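Local coordinates for PaaX domain-containing protein, C-domain protein (Mycobacterium tuberculosis, PDB 3KFW) that is of uncharacterised function but belongs to the PaaX family of transcriptional repressors and so probably binds DNA to regulate transcription, at the interface of chains A and B. Sequence-based numbering; all coordinates share one arbitrary frame. Chains: chain A/B, Uncharacterized protein.

The interface of chains A and B. Residues chain A 124, 146-148, 150, 154; chain B 142-144.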
HETATM    1  N   MSE A 124       8.189   3.542  12.218  1.00 26.63           N
HETATM    2  CA  MSE A 124       8.965   2.975  13.344  1.00 26.97           C
HETATM    3  C   MSE A 124       9.876   3.992  13.898  1.00 26.46           C
HETATM    4  O   MSE A 124      10.171   4.973  13.241  1.00 27.07           O
HETATM    5  CB  MSE A 124       9.903   1.851  12.922  1.00 26.63           C
HETATM    6  CG  MSE A 124       9.234   0.684  12.407  1.00 30.91           C
HETATM    7 SE   MSE A 124      10.479  -0.563  11.575  1.00 37.24          SE
HETATM    8  CE  MSE A 124      11.204  -1.348  13.214  1.00 30.99           C
ATOM      9  N   ALA A 146       9.133  -3.916  18.220  1.00 27.07           N
ATOM     10  CA  ALA A 146       9.918  -4.837  17.394  1.00 28.63           C
ATOM     11  C   ALA A 146      11.403  -4.706  17.570  1.00 29.13           C
ATOM     12  O   ALA A 146      11.896  -3.685  18.073  1.00 29.50           O
ATOM     13  CB  ALA A 146       9.576  -4.681  15.902  1.00 28.09           C
ATOM     14  N   ARG A 147      12.117  -5.719  17.105  1.00 29.79           N
ATOM     15  CA  ARG A 147      13.555  -5.577  16.966  1.00 31.71           C
ATOM     16  C   ARG A 147      14.177  -6.045  15.642  1.00 32.15           C
ATOM     17  O   ARG A 147      13.738  -7.025  15.029  1.00 31.21           O
ATOM     18  CB  ARG A 147      14.307  -6.159  18.194  1.00 31.89           C
ATOM     19  CG  ARG A 147      13.597  -7.311  18.891  1.00 33.45           C
ATOM     20  CD  ARG A 147      14.506  -7.941  19.981  1.00 35.76           C
ATOM     21  NE  ARG A 147      14.569  -7.037  21.107  1.00 36.00           N
ATOM     22  CZ  ARG A 147      15.678  -6.601  21.685  1.00 34.79           C
ATOM     23  NH1 ARG A 147      15.572  -5.755  22.680  1.00 33.14           N
ATOM     24  NH2 ARG A 147      16.870  -7.012  21.295  1.00 35.29           N
ATOM     25  N   ASP A 148      15.214  -5.321  15.231  1.00 32.90           N
ATOM     26  CA  ASP A 148      15.940  -5.610  14.012  1.00 34.15           C
ATOM     27  C   ASP A 148      17.356  -6.117  14.276  1.00 33.22           C
ATOM     28  O   ASP A 148      17.968  -5.746  15.254  1.00 33.75           O
ATOM     29  CB  ASP A 148      16.003  -4.353  13.138  1.00 34.80           C
ATOM     30  CG  ASP A 148      16.165  -4.690  11.671  1.00 37.92           C
ATOM     31  OD1 ASP A 148      15.213  -4.472  10.883  1.00 41.96           O
ATOM     32  OD2 ASP A 148      17.243  -5.207  11.310  1.00 42.84           O
ATOM     33  N   ALA A 150      20.055  -5.530  12.266  1.00 31.86           N
ATOM     34  CA  ALA A 150      20.947  -4.471  11.796  1.00 30.61           C
ATOM     35  C   ALA A 150      20.205  -3.156  12.057  1.00 29.61           C
ATOM     36  O   ALA A 150      19.703  -2.528  11.136  1.00 28.71           O
ATOM     37  CB  ALA A 150      21.217  -4.625  10.294  1.00 30.44           C
ATOM     38  N   LEU A 154      18.658  -0.341   9.533  1.00 25.83           N
ATOM     39  CA  LEU A 154      17.263   0.121   9.602  1.00 25.38           C
ATOM     40  C   LEU A 154      17.174   1.674   9.760  1.00 24.52           C
ATOM     41  O   LEU A 154      16.628   2.373   8.885  1.00 23.84           O
ATOM     42  CB  LEU A 154      16.543  -0.595  10.744  1.00 26.34           C
ATOM     43  CG  LEU A 154      15.055  -0.272  10.864  1.00 28.16           C
ATOM     44  CD1 LEU A 154      14.513  -0.507   9.505  1.00 30.99           C
ATOM     45  CD2 LEU A 154      14.409  -1.214  11.844  1.00 29.14           C
TER
ATOM     46  N   ARG B 142      11.985  -7.138   4.590  1.00 32.40           N
ATOM     47  CA  ARG B 142      12.827  -6.908   5.774  1.00 30.49           C
ATOM     48  C   ARG B 142      12.285  -7.771   6.904  1.00 30.09           C
ATOM     49  O   ARG B 142      11.083  -7.796   7.129  1.00 29.27           O
ATOM     50  CB  ARG B 142      12.890  -5.432   6.145  1.00 29.77           C
ATOM     51  CG  ARG B 142      13.814  -5.155   7.294  1.00 27.05           C
ATOM     52  CD  ARG B 142      14.683  -3.982   7.047  1.00 22.25           C
ATOM     53  NE  ARG B 142      15.754  -3.938   8.044  1.00 19.89           N
ATOM     54  CZ  ARG B 142      16.915  -3.323   7.855  1.00 17.08           C
ATOM     55  NH1 ARG B 142      17.145  -2.692   6.710  1.00 16.27           N
ATOM     56  NH2 ARG B 142      17.836  -3.328   8.802  1.00 15.22           N
HETATM   57  N   MSE B 143      13.167  -8.519   7.563  1.00 30.29           N
HETATM   58  CA  MSE B 143      12.770  -9.489   8.560  1.00 31.03           C
HETATM   59  C   MSE B 143      12.937  -8.802   9.903  1.00 29.49           C
HETATM   60  O   MSE B 143      14.000  -8.281  10.211  1.00 29.30           O
HETATM   61  CB  MSE B 143      13.648 -10.751   8.462  1.00 32.83           C
HETATM   62  CG  MSE B 143      13.050 -12.090   9.028  1.00 40.32           C
HETATM   63 SE   MSE B 143      12.995 -12.430  11.019  1.00 63.11          SE
HETATM   64  CE  MSE B 143      14.896 -12.223  11.519  1.00 55.01           C
ATOM     65  N   LEU B 144      11.870  -8.779  10.690  1.00 28.30           N
ATOM     66  CA  LEU B 144      11.941  -8.288  12.060  1.00 27.02           C
ATOM     67  C   LEU B 144      11.323  -9.312  12.985  1.00 26.28           C
ATOM     68  O   LEU B 144      10.624 -10.208  12.555  1.00 26.18           O
ATOM     69  CB  LEU B 144      11.190  -6.957  12.193  1.00 27.43           C
ATOM     70  CG  LEU B 144      11.582  -5.732  11.358  1.00 27.45           C
ATOM     71  CD1 LEU B 144      10.584  -4.669  11.572  1.00 28.07           C
ATOM     72  CD2 LEU B 144      12.864  -5.234  11.874  1.00 27.50           C
TER
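The guanidinium of B:Arg142 has A:Leu154 CD1 over one face, off toward the rim and 3.9 Å from NE, while the carboxylate of A:Asp148 sits at its edge. The grip is side-on: B:Arg142 NE gives a hydrogen bond, also a salt bridge, to A:Asp148 OD1 at 2.9 Å, and its NH2 gives a second hydrogen bond to OD2 at 3.2 Å. The two flat groups are not coplanar, their planes standing 56° apart. OD1 is therefore met on its syn side but somewhat out of plane, and OD2 from above the carboxylate. Within chain A, A:Asp148 OD2 also accepts from the backbone N of A:Ala150 at 3.0 Å through its anti lone pair, a nearly straight bond that helps fix the carboxylate's rotation. Two donors thus converge on OD2, which should steady its negative charge. The arginine chain starts with CG opposite the backbone N (chi1 -176°) and bends at chi2, passing crosswise to the aspartate.

Beside this polar pair, B:Leu144 crosses the carboxylate end of A:Asp148 at a slant, though CD2 is modelled too tightly against the carboxylate to be trusted in detail. B:Leu144 CD1 meets the selenomethionine A:Met124 tip to tip, 3.8 Å from CE; the bend at chi3 (78°) turns CE of the selenomethionine toward the leucine. Strand 141-147 of chain B thus packs against the end of its counterpart in chain A and the start of helix 151-158. Repeated by two-fold symmetry, the patch probably helps pair the Cas2-like central domains in a dimer.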